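Long-range contact in putative sugar binding protein (Bacteroides vulgatus ATCC 8482, PDB 3KEZ), which probably binds sugars at the outer membrane as a SusD-family, calcium-containing nutrient-binding protein: residues 94-99 against 118-123. Residues are numbered along the deposited sequence; the frame is centred on the assembly and turned at random.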
ATOM      1  N   LEU A  94       4.002 -22.527  -2.372  1.00 10.10           N
ATOM      2  CA  LEU A  94       4.009 -23.560  -3.411  1.00 11.86           C
ATOM      3  C   LEU A  94       5.166 -23.332  -4.370  1.00 10.70           C
ATOM      4  O   LEU A  94       5.930 -24.273  -4.666  1.00 13.69           O
ATOM      5  CB  LEU A  94       2.684 -23.597  -4.179  1.00 11.39           C
ATOM      6  CG  LEU A  94       2.576 -24.642  -5.298  1.00 11.21           C
ATOM      7  CD1 LEU A  94       2.718 -26.082  -4.759  1.00 11.30           C
ATOM      8  CD2 LEU A  94       1.271 -24.478  -6.061  1.00 16.11           C
ATOM      9  N   ILE A  95       5.319 -22.100  -4.840  1.00 10.67           N
ATOM     10  CA  ILE A  95       6.407 -21.782  -5.749  1.00 10.12           C
ATOM     11  C   ILE A  95       7.747 -22.004  -5.054  1.00  9.00           C
ATOM     12  O   ILE A  95       8.654 -22.644  -5.600  1.00  9.39           O
ATOM     13  CB  ILE A  95       6.349 -20.315  -6.261  1.00  7.98           C
ATOM     14  CG1 ILE A  95       5.274 -20.177  -7.321  1.00  9.66           C
ATOM     15  CG2 ILE A  95       7.732 -19.857  -6.848  1.00  9.84           C
ATOM     16  CD1 ILE A  95       4.844 -18.694  -7.612  1.00 15.55           C
ATOM     17  N   LEU A  96       7.874 -21.456  -3.853  1.00 12.31           N
ATOM     18  CA  LEU A  96       9.191 -21.366  -3.205  1.00 10.13           C
ATOM     19  C   LEU A  96       9.701 -22.743  -2.785  1.00 12.23           C
ATOM     20  O   LEU A  96      10.903 -22.979  -2.829  1.00 10.22           O
ATOM     21  CB  LEU A  96       9.172 -20.353  -2.047  1.00 12.04           C
ATOM     22  CG  LEU A  96       9.040 -18.924  -2.579  1.00 12.99           C
ATOM     23  CD1 LEU A  96       8.785 -17.921  -1.469  1.00  9.46           C
ATOM     24  CD2 LEU A  96      10.307 -18.573  -3.470  1.00  8.08           C
HETATM   25  N   MSE A  97       8.787 -23.664  -2.450  1.00  8.72           N
HETATM   26  CA  MSE A  97       9.178 -25.001  -2.069  1.00 11.17           C
HETATM   27  C   MSE A  97       9.581 -25.857  -3.280  1.00 13.73           C
HETATM   28  O   MSE A  97      10.130 -26.954  -3.121  1.00 16.42           O
HETATM   29  CB  MSE A  97       8.030 -25.694  -1.315  1.00 10.62           C
HETATM   30  CG  MSE A  97       7.684 -25.100   0.037  1.00 14.00           C
HETATM   31 SE   MSE A  97       6.053 -25.930   0.700  0.75 12.29          SE
HETATM   32  CE  MSE A  97       6.801 -27.563   1.316  1.00 16.89           C
ATOM     33  N   ASN A  98       9.334 -25.366  -4.483  1.00 10.44           N
ATOM     34  CA  ASN A  98       9.527 -26.178  -5.680  1.00 13.00           C
ATOM     35  C   ASN A  98      10.498 -25.605  -6.681  1.00 13.57           C
ATOM     36  O   ASN A  98      11.219 -26.353  -7.339  1.00 14.23           O
ATOM     37  CB  ASN A  98       8.167 -26.451  -6.336  1.00 10.50           C
ATOM     38  CG  ASN A  98       7.404 -27.520  -5.613  1.00 18.58           C
ATOM     39  OD1 ASN A  98       7.635 -28.710  -5.824  1.00 18.20           O
ATOM     40  ND2 ASN A  98       6.521 -27.112  -4.716  1.00  9.99           N
ATOM     41  N   VAL A  99      10.567 -24.281  -6.750  1.00 13.10           N
ATOM     42  CA  VAL A  99      11.278 -23.632  -7.821  1.00 15.18           C
ATOM     43  C   VAL A  99      12.748 -24.019  -7.892  1.00 16.78           C
ATOM     44  O   VAL A  99      13.297 -24.114  -8.989  1.00 15.85           O
ATOM     45  CB  VAL A  99      11.145 -22.070  -7.783  1.00 14.65           C
ATOM     46  CG1 VAL A  99      11.782 -21.506  -6.531  1.00 13.20           C
ATOM     47  CG2 VAL A  99      11.761 -21.481  -9.024  1.00 14.44           C
ATOM     48  N   GLN A 118       9.838 -12.796  -7.571  1.00 10.85           N
ATOM     49  CA  GLN A 118       8.448 -12.316  -7.522  1.00 10.62           C
ATOM     50  C   GLN A 118       7.669 -12.963  -6.363  1.00  7.94           C
ATOM     51  O   GLN A 118       7.003 -12.275  -5.601  1.00  9.93           O
ATOM     52  CB  GLN A 118       7.743 -12.535  -8.867  1.00  8.04           C
ATOM     53  CG  GLN A 118       8.286 -11.687 -10.015  1.00 11.53           C
ATOM     54  CD  GLN A 118       7.459 -11.904 -11.272  1.00 11.56           C
ATOM     55  OE1 GLN A 118       6.244 -11.941 -11.195  1.00  9.09           O
ATOM     56  NE2 GLN A 118       8.109 -12.036 -12.414  1.00 10.06           N
ATOM     57  N   ALA A 119       7.823 -14.270  -6.210  1.00 11.10           N
ATOM     58  CA  ALA A 119       7.167 -15.029  -5.139  1.00  8.14           C
ATOM     59  C   ALA A 119       7.595 -14.571  -3.744  1.00  8.73           C
ATOM     60  O   ALA A 119       6.754 -14.421  -2.844  1.00  9.20           O
ATOM     61  CB  ALA A 119       7.440 -16.506  -5.308  1.00  8.52           C
ATOM     62  N   LEU A 120       8.899 -14.334  -3.572  1.00  8.78           N
ATOM     63  CA  LEU A 120       9.454 -13.802  -2.331  1.00  8.51           C
ATOM     64  C   LEU A 120       8.931 -12.383  -2.018  1.00  9.66           C
ATOM     65  O   LEU A 120       8.506 -12.131  -0.905  1.00  8.58           O
ATOM     66  CB  LEU A 120      10.985 -13.779  -2.384  1.00  6.89           C
ATOM     67  CG  LEU A 120      11.633 -15.153  -2.174  1.00  7.71           C
ATOM     68  CD1 LEU A 120      13.091 -15.165  -2.598  1.00 13.55           C
ATOM     69  CD2 LEU A 120      11.479 -15.552  -0.693  1.00 10.61           C
ATOM     70  N   ALA A 121       8.976 -11.474  -2.995  1.00  8.51           N
ATOM     71  CA  ALA A 121       8.471 -10.125  -2.791  1.00 10.31           C
ATOM     72  C   ALA A 121       6.994 -10.091  -2.416  1.00 10.08           C
ATOM     73  O   ALA A 121       6.593  -9.403  -1.482  1.00 11.02           O
ATOM     74  CB  ALA A 121       8.760  -9.252  -4.036  1.00 11.19           C
ATOM     75  N   ILE A 122       6.190 -10.882  -3.117  1.00  9.10           N
ATOM     76  CA  ILE A 122       4.781 -10.999  -2.874  1.00 10.60           C
ATOM     77  C   ILE A 122       4.512 -11.576  -1.485  1.00 12.46           C
ATOM     78  O   ILE A 122       3.704 -11.047  -0.780  1.00  9.67           O
ATOM     79  CB  ILE A 122       4.076 -11.809  -3.985  1.00 10.80           C
ATOM     80  CG1 ILE A 122       4.083 -10.980  -5.271  1.00 10.94           C
ATOM     81  CG2 ILE A 122       2.610 -12.096  -3.662  1.00  7.92           C
ATOM     82  CD1 ILE A 122       3.743 -11.756  -6.560  1.00 10.13           C
ATOM     83  N   ARG A 123       5.227 -12.619  -1.075  1.00 11.49           N
ATOM     84  CA  ARG A 123       5.037 -13.161   0.270  1.00  8.85           C
ATOM     85  C   ARG A 123       5.357 -12.124   1.345  1.00 10.39           C
ATOM     86  O   ARG A 123       4.658 -12.054   2.346  1.00  9.24           O
ATOM     87  CB  ARG A 123       5.846 -14.441   0.506  1.00  8.07           C
ATOM     88  CG  ARG A 123       5.461 -15.164   1.810  1.00  7.41           C
ATOM     89  CD  ARG A 123       6.064 -16.565   1.840  1.00 13.27           C
ATOM     90  NE  ARG A 123       7.519 -16.518   1.971  1.00  8.88           N
ATOM     91  CZ  ARG A 123       8.335 -17.576   1.974  1.00  6.72           C
ATOM     92  NH1 ARG A 123       7.848 -18.812   1.854  1.00  8.01           N
ATOM     93  NH2 ARG A 123       9.646 -17.387   2.125  1.00  9.08           N
TER
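In a helical hairpin of this SusD-family protein, the C-terminal end of helix 80-96 packs on helix 109-134 through I95 and L96, which meet A119, L120 and R123. The helices approach closely at A119, whose CA lies 6.8 Å from the CA of I95. The methyl of A119 points at the first helix and is met by the gamma-methyl CG2 of I95 at 3.7 Å and by CG of L96 at 4.0 Å. L96 makes most of the contact: chi1 (-70°), with CG anti to the carbonyl carbon, directs its branched end towards the second helix, and its two methyls divide the work, both touching L120. CD2 rests against A119 CB and L120 CG, while CD1 touches L120 CD2 at 3.7 Å and sits over the centre of the R123 guanidinium, 3.4 Å above its plane. R123 is bent at chi3 (69°); its NE forms a salt bridge with D176 of helix 166-183, and NH1 hydrogen-bonds to OD1 of N93 in helix 80-96, which would fix the group's rotation and tie the two helices together beside the leucine. An alanine at L96 would probably strip the methyl from that guanidinium face, cost L120 one of its neighbours and open a gap between the helices. I95 also packs on helix 20-34, and L120 on helix 166-183. Such close antiparallel packing, with a small alanine between larger side chains, fits the helical hairpins of the TPR-like SusD fold.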